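Cell division control protein 45 cdc45 putative (Entamoeba histolytica, PDB 6CC2) probably acts in DNA replication, as its eukaryotic relatives do within the Cdc45-MCM-GINS helicase that unwinds DNA at the fork. Local coordinates at residues D84-I89 against V103-S108; T24-V29 against H78-I83; L262-L267 against D349-A354. All coordinates share one frame; numbering follows the deposited sequence.

Contact 1: D84-I89 against V103-S108; sequences DCAGSI and VYIIDS
D84 and S108 meet at a single carboxylate oxygen. OD1 of D84 takes the hydroxyl OG of S108 at 2.8 Å, through the lone pair on the side of OD2, and the backbone N of S108 approaches the same OD1 at 3.2 Å, nearly along its C-O axis. Close by, N of D84 bonds to O of I106 at 2.7 Å. D107 works in the reverse direction. With CG anti to the backbone N (chi1 -172°), its carboxylate carbon is carried toward the 84-87 backbone, near N of C85, and OD2 accepts there from N of G87 at 2.9 Å on the lone pair away from OD1. A water widens this grip, donating to OD2 of D107 at 2.7 Å and accepting from N of S88 at 2.8 Å; a second water donates to OG of S88 and, weakly, to OD2 of D107. I105 supplies the apolar part, its CD1 lying 4.0 Å from CB of A86 while its CG2 sits beside C85 O.

Farther out, OD2 of D84 bonds to OG1 of T32, OD1 of D107 to ND1 of H109, and OG of S88 to O of P111. D107, S108 and H109 follow strand 102-106, a position that probably corresponds to the DHH motif of the RecJ/DHH phosphoesterases, whose active members bind metal through such aspartates. Here protein N-H and water hold OD2 of D107. OD1 of D84 and OD1 of D107 approach to 3.4 Å; two acceptors this close would be expected to repel, and the donors gathered on each carboxylate probably ease that.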
# COMPACT_ATOMS: atom_id res chain seq x y z
N ASP A 84 6.92 -10.04 -1.22
CA ASP A 84 6.91 -8.84 -0.36
C ASP A 84 6.85 -9.19 1.11
O ASP A 84 6.40 -8.41 1.94
CB ASP A 84 5.79 -7.86 -0.75
CG ASP A 84 6.29 -6.39 -0.83
OD1 ASP A 84 7.51 -6.16 -0.67
OD2 ASP A 84 5.46 -5.47 -1.06
N CYS A 85 7.33 -10.38 1.46
CA CYS A 85 7.53 -10.78 2.84
C CYS A 85 8.64 -11.82 2.87
O CYS A 85 9.09 -12.31 1.83
CB CYS A 85 6.25 -11.34 3.46
SG CYS A 85 5.60 -12.82 2.63
N ALA A 86 9.10 -12.12 4.09
CA ALA A 86 10.01 -13.20 4.43
C ALA A 86 11.48 -12.88 4.22
O ALA A 86 12.34 -13.51 4.84
CB ALA A 86 9.69 -14.47 3.63
N GLY A 87 11.81 -11.91 3.37
CA GLY A 87 13.21 -11.64 3.08
C GLY A 87 14.01 -11.16 4.29
O GLY A 87 15.20 -11.42 4.38
N SER A 88 13.37 -10.45 5.21
CA SER A 88 14.08 -9.84 6.33
C SER A 88 13.88 -10.59 7.65
O SER A 88 14.33 -10.11 8.69
CB SER A 88 13.67 -8.38 6.48
OG SER A 88 14.11 -7.66 5.32
N ILE A 89 13.26 -11.77 7.63
CA ILE A 89 13.17 -12.59 8.82
C ILE A 89 14.00 -13.86 8.63
O ILE A 89 14.39 -14.20 7.52
CB ILE A 89 11.72 -12.94 9.17
CG1 ILE A 89 11.10 -13.81 8.09
CG2 ILE A 89 10.91 -11.67 9.37
CD1 ILE A 89 9.80 -14.47 8.52
N VAL A 103 12.68 -22.72 -2.57
CA VAL A 103 12.15 -21.57 -1.86
C VAL A 103 12.76 -20.32 -2.47
O VAL A 103 13.98 -20.14 -2.44
CB VAL A 103 12.45 -21.64 -0.35
CG1 VAL A 103 11.99 -20.35 0.33
CG2 VAL A 103 11.78 -22.87 0.27
N TYR A 104 11.90 -19.46 -3.02
CA TYR A 104 12.32 -18.20 -3.60
C TYR A 104 11.61 -17.06 -2.90
O TYR A 104 10.44 -17.17 -2.51
CB TYR A 104 12.05 -18.15 -5.11
CG TYR A 104 12.85 -19.19 -5.87
CD1 TYR A 104 14.22 -19.04 -6.00
CD2 TYR A 104 12.25 -20.30 -6.43
CE1 TYR A 104 14.98 -20.00 -6.68
CE2 TYR A 104 12.99 -21.25 -7.10
CZ TYR A 104 14.35 -21.10 -7.22
OH TYR A 104 15.11 -22.04 -7.88
N ILE A 105 12.31 -15.95 -2.76
CA ILE A 105 11.79 -14.77 -2.09
C ILE A 105 11.98 -13.56 -2.99
O ILE A 105 13.10 -13.28 -3.44
CB ILE A 105 12.47 -14.55 -0.72
CG1 ILE A 105 12.18 -15.75 0.19
CG2 ILE A 105 11.98 -13.24 -0.10
CD1 ILE A 105 12.92 -15.68 1.53
N ILE A 106 10.89 -12.83 -3.24
CA ILE A 106 10.92 -11.56 -3.95
C ILE A 106 10.31 -10.54 -2.99
O ILE A 106 9.10 -10.47 -2.83
CB ILE A 106 10.15 -11.59 -5.27
CG1 ILE A 106 10.66 -12.69 -6.18
CG2 ILE A 106 10.28 -10.24 -6.00
CD1 ILE A 106 9.84 -12.86 -7.46
N ASP A 107 11.16 -9.76 -2.33
CA ASP A 107 10.72 -8.90 -1.22
C ASP A 107 11.44 -7.57 -1.34
O ASP A 107 12.65 -7.52 -1.59
CB ASP A 107 11.04 -9.59 0.12
CG ASP A 107 10.47 -8.88 1.31
OD1 ASP A 107 9.90 -7.77 1.14
OD2 ASP A 107 10.59 -9.41 2.45
N SER A 108 10.70 -6.48 -1.15
CA SER A 108 11.28 -5.15 -1.25
C SER A 108 11.92 -4.66 0.05
O SER A 108 12.63 -3.65 0.01
CB SER A 108 10.21 -4.14 -1.69
OG SER A 108 9.21 -3.99 -0.69
O HOH W 1 13.67 -8.66 2.52
O HOH W 2 10.79 -9.31 5.19

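Contact 2: T24-V29 against H78-I83; sequences TIQLYV and HTVFFI
Strands 24-29 and 77-83 are parallel neighbours in the six-stranded parallel sheet of the N-terminal alpha/beta domain, a Rossmann-like arrangement found in the RecJ/DHH relatives of Cdc45. Strand 53-57 flanks 24-29, and 102-106 lies beyond 77-83. The short axes run 4.6 Å apart at closest and diverge by only 16°. Five backbone hydrogen bonds join the strands: H78 N to T24 O, Q26 N to T79 O, F81 N to Q26 O, Y28 N to F81 O and I83 N to Y28 O. The carbonyls of Q26, T79 and F81 also receive CA-H contacts, the shortest from CA of V80 to O of Q26 at 3.1 Å.

On one face, CG2 of I25 comes in at the edge of the F81 ring, 3.6 Å from CD1 of F81. CD2 of L27 reaches two partners, 3.9 Å from CB of F81 and the same from CD1 of I83. Helix 33-48 packs over this side, with Y39 and L42 on L27 and A35 on V29 and I83. At the strand start, CG of H78 sits between the backbone N and the carbonyl carbon (chi1 64°), which swings the ring back beside T24 and I25; ND1 of H78 bonds outside the pair to NE of R18.

The face of Q26, V80, Y28 and F82 holds an aromatic pair. F82 turns its edge to the face of Y28 in a T-shaped arrangement, centroids 5.1 Å apart and planes at 82°. CE1 of F82 stands 3.6 Å from CD1 of Y28, offset toward the ring's rim, while CG1 of V80 meets CE1 of the tyrosine. The far end of that ring is fixed within its own strand: OH of Y28 donates to OE1 of Q26 at 2.7 Å, from above the amide carbonyl plane.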
# COMPACT_ATOMS: atom_id res chain seq x y z
N THR A 24 3.48 -28.39 -8.63
CA THR A 24 2.91 -27.05 -8.73
C THR A 24 3.76 -26.01 -7.99
O THR A 24 4.65 -26.34 -7.20
CB THR A 24 1.47 -27.02 -8.18
OG1 THR A 24 1.52 -27.14 -6.75
CG2 THR A 24 0.64 -28.15 -8.76
N ILE A 25 3.48 -24.75 -8.29
CA ILE A 25 4.15 -23.60 -7.68
C ILE A 25 3.15 -22.89 -6.78
O ILE A 25 2.02 -22.61 -7.19
CB ILE A 25 4.69 -22.63 -8.75
CG1 ILE A 25 5.64 -23.36 -9.71
CG2 ILE A 25 5.38 -21.46 -8.10
CD1 ILE A 25 5.86 -22.59 -11.01
N GLN A 26 3.56 -22.58 -5.56
CA GLN A 26 2.74 -21.91 -4.58
C GLN A 26 3.33 -20.53 -4.34
O GLN A 26 4.52 -20.41 -4.01
CB GLN A 26 2.71 -22.71 -3.28
CG GLN A 26 1.43 -22.65 -2.52
CD GLN A 26 1.49 -23.51 -1.28
OE1 GLN A 26 2.58 -23.76 -0.76
NE2 GLN A 26 0.35 -23.93 -0.79
N LEU A 27 2.52 -19.48 -4.51
CA LEU A 27 2.99 -18.12 -4.32
C LEU A 27 2.26 -17.49 -3.15
O LEU A 27 1.04 -17.34 -3.19
CB LEU A 27 2.78 -17.29 -5.60
CG LEU A 27 3.54 -17.82 -6.82
CD1 LEU A 27 2.62 -18.65 -7.69
CD2 LEU A 27 4.18 -16.70 -7.59
N TYR A 28 3.01 -17.16 -2.11
CA TYR A 28 2.48 -16.53 -0.90
C TYR A 28 2.57 -15.01 -1.07
O TYR A 28 3.65 -14.46 -1.29
CB TYR A 28 3.29 -16.98 0.32
CG TYR A 28 3.19 -18.45 0.66
CD1 TYR A 28 3.64 -19.43 -0.22
CD2 TYR A 28 2.65 -18.87 1.86
CE1 TYR A 28 3.54 -20.78 0.09
CE2 TYR A 28 2.56 -20.21 2.19
CZ TYR A 28 3.00 -21.16 1.30
OH TYR A 28 2.90 -22.49 1.63
N VAL A 29 1.43 -14.34 -0.97
CA VAL A 29 1.30 -12.95 -1.37
C VAL A 29 0.90 -12.14 -0.15
O VAL A 29 -0.17 -12.36 0.41
CB VAL A 29 0.28 -12.78 -2.49
CG1 VAL A 29 0.26 -11.34 -2.98
CG2 VAL A 29 0.57 -13.73 -3.64
N HIS A 78 6.15 -28.08 -5.49
CA HIS A 78 7.59 -28.25 -5.61
C HIS A 78 8.37 -26.97 -5.39
O HIS A 78 9.56 -27.04 -5.08
CB HIS A 78 7.94 -28.80 -7.01
CG HIS A 78 7.61 -27.87 -8.15
ND1 HIS A 78 8.49 -26.92 -8.62
CD2 HIS A 78 6.50 -27.76 -8.92
CE1 HIS A 78 7.94 -26.27 -9.63
NE2 HIS A 78 6.74 -26.76 -9.83
N THR A 79 7.73 -25.81 -5.51
CA THR A 79 8.39 -24.54 -5.40
C THR A 79 7.45 -23.58 -4.68
O THR A 79 6.23 -23.62 -4.92
CB THR A 79 8.73 -23.95 -6.77
OG1 THR A 79 9.57 -24.84 -7.50
CG2 THR A 79 9.45 -22.63 -6.64
N VAL A 80 8.00 -22.73 -3.82
CA VAL A 80 7.23 -21.65 -3.21
C VAL A 80 7.93 -20.33 -3.49
O VAL A 80 9.17 -20.26 -3.48
CB VAL A 80 7.04 -21.85 -1.69
CG1 VAL A 80 6.31 -23.14 -1.44
CG2 VAL A 80 8.38 -21.81 -0.96
N PHE A 81 7.13 -19.30 -3.75
CA PHE A 81 7.58 -17.92 -3.81
C PHE A 81 6.93 -17.17 -2.66
O PHE A 81 5.72 -17.29 -2.45
CB PHE A 81 7.16 -17.26 -5.13
CG PHE A 81 7.96 -17.69 -6.30
CD1 PHE A 81 7.66 -18.88 -6.96
CD2 PHE A 81 9.01 -16.91 -6.76
CE1 PHE A 81 8.39 -19.26 -8.07
CE2 PHE A 81 9.75 -17.31 -7.87
CZ PHE A 81 9.44 -18.49 -8.51
N PHE A 82 7.73 -16.41 -1.92
CA PHE A 82 7.25 -15.48 -0.91
C PHE A 82 7.38 -14.08 -1.50
O PHE A 82 8.49 -13.66 -1.87
CB PHE A 82 8.05 -15.62 0.38
CG PHE A 82 7.98 -16.99 1.01
CD1 PHE A 82 6.80 -17.73 0.99
CD2 PHE A 82 9.09 -17.55 1.60
CE1 PHE A 82 6.73 -18.98 1.57
CE2 PHE A 82 9.02 -18.81 2.19
CZ PHE A 82 7.83 -19.53 2.18
N ILE A 83 6.25 -13.38 -1.61
CA ILE A 83 6.20 -12.09 -2.30
C ILE A 83 5.95 -10.97 -1.29
O ILE A 83 4.91 -10.92 -0.62
CB ILE A 83 5.12 -12.10 -3.39
CG1 ILE A 83 5.45 -13.17 -4.43
CG2 ILE A 83 4.99 -10.72 -4.04
CD1 ILE A 83 4.38 -13.36 -5.50

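Contact 3: L262-L267 against D349-A354; sequences LRHWTL and DYSISA. With EDO (1,2-ethanediol), chain K.
R263 and H264 close on the same backbone oxygen, and this is the tight half of the contact. NE of R263 donates to O of S351 at 2.8 Å, with an N-H...O angle of 160°; the oxygen lies close to the guanidinium plane. The arginine chain bends at chi3 (-64°), which sets NE toward that carbonyl. From the histidine, NE2 makes a weaker bond to O of S351 at 3.0 Å, its angle only 120°, and CE1 of H264 touches CG1 of I352 at 3.9 Å. The imidazole rests one face over CB of R263 and is also stacked with F397.

Here the loop between strand 251-257 and helix 267-273 meets the loop that leads into helix 354-364. OD1 of D349 accepts from N of S351 at 2.8 Å, an Asx turn, and also from OG of S351 at 2.6 Å; that OG bonds to K311 as well. Two residues on, S353 is the N-cap of helix 354-364. R263 forms salt bridges through NH2 with D356 of that helix and through NH1 with D256.

At the outer edge of the guanidinium the contacts are solvent-mediated. A water, accepting from NH2 of R263 at 2.9 Å, links it to OG of S353. NH1 of R263 donates to O2 of a 1,2-ethanediol, probably from the crystallisation liquor, at 3.0 Å.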
# COMPACT_ATOMS: atom_id res chain seq x y z
N LEU A 262 -8.09 12.88 -8.98
CA LEU A 262 -8.66 14.13 -9.48
C LEU A 262 -9.56 13.91 -10.70
O LEU A 262 -10.68 14.41 -10.74
CB LEU A 262 -7.52 15.09 -9.80
CG LEU A 262 -7.89 16.47 -10.40
CD1 LEU A 262 -8.74 17.24 -9.42
CD2 LEU A 262 -6.65 17.26 -10.79
N ARG A 263 -9.07 13.22 -11.72
CA ARG A 263 -9.85 13.04 -12.93
C ARG A 263 -11.13 12.27 -12.69
O ARG A 263 -12.06 12.38 -13.49
CB ARG A 263 -9.00 12.35 -14.01
CG ARG A 263 -7.98 13.26 -14.67
CD ARG A 263 -7.14 12.50 -15.72
NE ARG A 263 -6.37 11.44 -15.06
CZ ARG A 263 -5.23 11.66 -14.41
NH1 ARG A 263 -4.68 12.87 -14.37
NH2 ARG A 263 -4.62 10.65 -13.82
N HIS A 264 -11.22 11.53 -11.60
CA HIS A 264 -12.37 10.68 -11.29
C HIS A 264 -13.16 11.23 -10.11
O HIS A 264 -13.98 10.52 -9.50
CB HIS A 264 -11.85 9.26 -11.04
CG HIS A 264 -10.87 8.85 -12.08
ND1 HIS A 264 -11.24 8.59 -13.38
CD2 HIS A 264 -9.52 8.75 -12.04
CE1 HIS A 264 -10.15 8.31 -14.09
NE2 HIS A 264 -9.10 8.44 -13.31
N TRP A 265 -12.96 12.49 -9.79
CA TRP A 265 -13.56 13.10 -8.61
C TRP A 265 -13.91 14.54 -8.98
O TRP A 265 -14.34 14.80 -10.12
CB TRP A 265 -12.59 13.03 -7.44
CG TRP A 265 -13.18 13.03 -6.08
CD1 TRP A 265 -14.46 13.27 -5.73
CD2 TRP A 265 -12.48 12.71 -4.86
NE1 TRP A 265 -14.61 13.14 -4.36
CE2 TRP A 265 -13.40 12.82 -3.81
CE3 TRP A 265 -11.16 12.37 -4.58
CZ2 TRP A 265 -13.05 12.57 -2.49
CZ3 TRP A 265 -10.82 12.13 -3.26
CH2 TRP A 265 -11.76 12.23 -2.24
N THR A 266 -13.77 15.45 -8.02
CA THR A 266 -13.96 16.88 -8.21
C THR A 266 -12.70 17.59 -7.73
O THR A 266 -11.98 17.09 -6.87
CB THR A 266 -15.15 17.45 -7.45
OG1 THR A 266 -14.88 17.44 -6.03
CG2 THR A 266 -16.44 16.66 -7.73
N LEU A 267 -12.44 18.79 -8.28
CA LEU A 267 -11.30 19.56 -7.80
C LEU A 267 -11.40 19.81 -6.31
O LEU A 267 -10.43 19.63 -5.56
CB LEU A 267 -11.21 20.88 -8.56
CG LEU A 267 -10.22 21.90 -7.98
CD1 LEU A 267 -8.82 21.33 -7.94
CD2 LEU A 267 -10.27 23.21 -8.78
N ASP A 349 -10.94 5.69 -23.53
CA ASP A 349 -10.72 6.36 -22.25
C ASP A 349 -9.24 6.30 -21.91
O ASP A 349 -8.69 5.21 -21.68
CB ASP A 349 -11.56 5.68 -21.17
CG ASP A 349 -11.46 6.36 -19.81
OD1 ASP A 349 -10.55 7.19 -19.61
OD2 ASP A 349 -12.29 6.04 -18.93
N TYR A 350 -8.59 7.46 -21.88
CA TYR A 350 -7.18 7.60 -21.50
C TYR A 350 -7.02 8.37 -20.19
O TYR A 350 -5.99 8.99 -19.94
CB TYR A 350 -6.38 8.27 -22.62
CG TYR A 350 -5.12 7.54 -23.04
CD1 TYR A 350 -4.29 6.92 -22.11
CD2 TYR A 350 -4.76 7.48 -24.38
CE1 TYR A 350 -3.15 6.25 -22.51
CE2 TYR A 350 -3.62 6.82 -24.80
CZ TYR A 350 -2.81 6.21 -23.86
OH TYR A 350 -1.66 5.56 -24.29
N SER A 351 -8.03 8.32 -19.32
CA SER A 351 -8.03 9.11 -18.10
C SER A 351 -7.55 8.35 -16.87
O SER A 351 -7.45 8.94 -15.79
CB SER A 351 -9.45 9.66 -17.83
OG SER A 351 -10.34 8.62 -17.43
N ILE A 352 -7.22 7.06 -17.00
CA ILE A 352 -6.82 6.25 -15.86
C ILE A 352 -5.30 6.12 -15.86
O ILE A 352 -4.73 5.42 -16.71
CB ILE A 352 -7.49 4.87 -15.89
CG1 ILE A 352 -9.02 5.01 -15.87
CG2 ILE A 352 -7.02 4.06 -14.69
CD1 ILE A 352 -9.77 3.68 -15.91
N SER A 353 -4.66 6.76 -14.88
CA SER A 353 -3.22 6.62 -14.68
C SER A 353 -2.93 5.45 -13.74
O SER A 353 -3.82 4.90 -13.07
CB SER A 353 -2.63 7.89 -14.10
OG SER A 353 -2.93 7.94 -12.72
N ALA A 354 -1.65 5.08 -13.67
CA ALA A 354 -1.23 4.03 -12.75
C ALA A 354 -1.40 4.46 -11.30
O ALA A 354 -1.55 3.59 -10.44
CB ALA A 354 0.21 3.62 -13.05
C1 EDO K . -4.26 17.33 -14.11
O1 EDO K . -3.94 18.10 -15.28
C2 EDO K . -5.39 16.36 -14.44
O2 EDO K . -5.02 15.56 -15.58
O HOH W 3 -2.59 10.51 -11.75

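Contacts 1 and 2 belong to one parallel sheet: strand 77-83 supplies half of contact 2, continues into the loop of contact 1, and hydrogen-bonds to strand 102-106, Y104 pairing with V80 and F82. Both are buried, yet they differ. Contact 2 is the regular sheet interior, main-chain bonds with apolar and aromatic packing on its faces; contact 1 is the end of the strands, where carboxylates, hydroxyls and waters take over. Contact 3 stands apart, its centre about 34 Å from that of contact 1 and 35 Å from that of contact 2. It joins two loops, is only partly buried, and relies on charged and polar side chains around a backbone carbonyl.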